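Local atomic coordinates of interferon-activable protein 202 (Mus musculus, PDB entry 4LNQ), a protein that binds double-stranded DNA without sequence specificity through its first HIN-200 domain and restrains AIM2 inflammasome activation, probably by sequestering cytoplasmic DNA. Residues V16-A21 with E57-N62. Residues are numbered along the deposited sequence; the frame is centred on the assembly and turned at random.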
# COMPACT_ATOMS: atom_id res chain seq x y z
N VAL A 16 -34.25 18.90 -24.77
CA VAL A 16 -34.27 18.52 -23.36
C VAL A 16 -34.48 19.74 -22.47
O VAL A 16 -34.21 20.88 -22.88
CB VAL A 16 -32.95 17.82 -22.93
CG1 VAL A 16 -32.75 16.53 -23.73
CG2 VAL A 16 -31.76 18.77 -23.07
N MET A 17 -34.97 19.51 -21.26
CA MET A 17 -34.98 20.57 -20.28
C MET A 17 -33.85 20.33 -19.31
O MET A 17 -33.71 19.24 -18.77
CB MET A 17 -36.29 20.60 -19.49
CG MET A 17 -36.37 21.81 -18.57
SD MET A 17 -37.93 21.91 -17.66
CE MET A 17 -37.72 20.63 -16.44
N VAL A 18 -33.07 21.38 -19.08
CA VAL A 18 -32.00 21.34 -18.10
C VAL A 18 -32.55 21.33 -16.67
O VAL A 18 -33.28 22.23 -16.25
CB VAL A 18 -31.06 22.56 -18.30
CG1 VAL A 18 -29.94 22.55 -17.26
CG2 VAL A 18 -30.48 22.52 -19.70
N LEU A 19 -32.19 20.29 -15.91
CA LEU A 19 -32.62 20.19 -14.51
C LEU A 19 -31.59 20.83 -13.58
O LEU A 19 -31.94 21.68 -12.77
CB LEU A 19 -32.85 18.72 -14.13
CG LEU A 19 -33.86 18.00 -15.02
CD1 LEU A 19 -34.19 16.61 -14.47
CD2 LEU A 19 -35.12 18.82 -15.12
N THR A 20 -30.31 20.43 -13.71
CA THR A 20 -29.24 20.95 -12.87
C THR A 20 -27.93 20.94 -13.65
O THR A 20 -27.81 20.23 -14.65
CB THR A 20 -28.98 20.05 -11.62
OG1 THR A 20 -28.67 18.72 -12.05
CG2 THR A 20 -30.19 20.01 -10.70
N ALA A 21 -26.96 21.74 -13.21
CA ALA A 21 -25.60 21.67 -13.77
C ALA A 21 -24.61 22.13 -12.72
O ALA A 21 -24.91 23.01 -11.91
CB ALA A 21 -25.47 22.54 -15.01
N GLU A 57 -23.84 29.07 -20.24
CA GLU A 57 -25.09 29.82 -20.19
C GLU A 57 -26.30 29.02 -20.66
O GLU A 57 -27.38 29.14 -20.09
CB GLU A 57 -24.96 31.09 -21.02
CG GLU A 57 -25.49 32.33 -20.33
CD GLU A 57 -24.50 32.92 -19.33
OE1 GLU A 57 -24.64 34.11 -18.99
OE2 GLU A 57 -23.59 32.18 -18.89
N LYS A 58 -26.14 28.22 -21.69
CA LYS A 58 -27.25 27.43 -22.19
C LYS A 58 -27.69 26.35 -21.20
O LYS A 58 -28.86 25.96 -21.18
CB LYS A 58 -26.94 26.84 -23.55
CG LYS A 58 -27.18 27.83 -24.68
CD LYS A 58 -26.48 27.36 -25.93
CE LYS A 58 -26.64 28.39 -27.04
NZ LYS A 58 -25.82 28.01 -28.23
N PHE A 59 -26.77 25.89 -20.36
CA PHE A 59 -27.13 24.97 -19.27
C PHE A 59 -27.59 25.70 -18.00
O PHE A 59 -27.04 25.52 -16.92
CB PHE A 59 -26.01 23.97 -19.01
CG PHE A 59 -25.99 22.86 -19.99
CD1 PHE A 59 -25.43 23.05 -21.24
CD2 PHE A 59 -26.58 21.64 -19.70
CE1 PHE A 59 -25.42 22.03 -22.18
CE2 PHE A 59 -26.58 20.62 -20.63
CZ PHE A 59 -25.99 20.81 -21.87
N THR A 60 -28.61 26.52 -18.16
CA THR A 60 -29.24 27.18 -17.04
C THR A 60 -30.48 26.36 -16.67
O THR A 60 -31.15 25.82 -17.54
CB THR A 60 -29.61 28.64 -17.40
OG1 THR A 60 -28.40 29.41 -17.58
CG2 THR A 60 -30.44 29.27 -16.30
N GLU A 61 -30.74 26.25 -15.37
CA GLU A 61 -31.86 25.47 -14.86
C GLU A 61 -33.19 25.86 -15.52
O GLU A 61 -33.48 27.05 -15.68
CB GLU A 61 -31.95 25.62 -13.35
CG GLU A 61 -32.91 24.67 -12.67
CD GLU A 61 -32.85 24.79 -11.15
OE1 GLU A 61 -32.02 25.59 -10.65
OE2 GLU A 61 -33.63 24.10 -10.47
N ASN A 62 -33.96 24.84 -15.91
CA ASN A 62 -35.28 24.98 -16.53
C ASN A 62 -35.28 25.46 -17.99
O ASN A 62 -36.34 25.60 -18.60
CB ASN A 62 -36.24 25.84 -15.69
CG ASN A 62 -36.42 25.30 -14.29
OD1 ASN A 62 -36.06 25.96 -13.31
ND2 ASN A 62 -36.96 24.10 -14.18
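Val18 carries the contact, its compact branched side chain pointing at the loop 57-62. Val18 CB lies 3.3 Å from Thr60 O, and CG1, anti to the backbone N (chi1 179°), also borders that carbonyl. Val18 CG2 meets Phe59 CD2 at 4.0 Å, the two side chains crossing at about a right angle; the buried Phe59 offers it a large apolar ring, which Phe35 also meets edge-to-face. Cutting Val18 back to an alanine would remove both methyls, and would probably leave a gap beside the Phe59 ring and along one flank of the Thr60 carbonyl. The one hydrogen bond between the segments runs from Asn62 N to Val18 O (2.7 Å), fairly straight, the donor somewhat tilted from the carbonyl plane. Asn62 has a left-handed backbone (phi 73°), which asparagine tolerates well. Glu61 CG lies 3.1 Å from Leu19 O, and an exposed position suits its charged end, while small Ala21 lets its CB sit 4.3 Å from Phe59 CB. An inverse gamma turn centred on Phe59 and the Thr60 OG1 to Glu57 O hydrogen bond shape the loop. In this OB fold, the loop leads into strand 64-73, whose Ile65 packs on Val18 and Phe59; strand 35-40 flanks strand 14-21, with a classic bulge at Leu19 and Thr20 facing Thr38, and helix 98-105 receives Leu19.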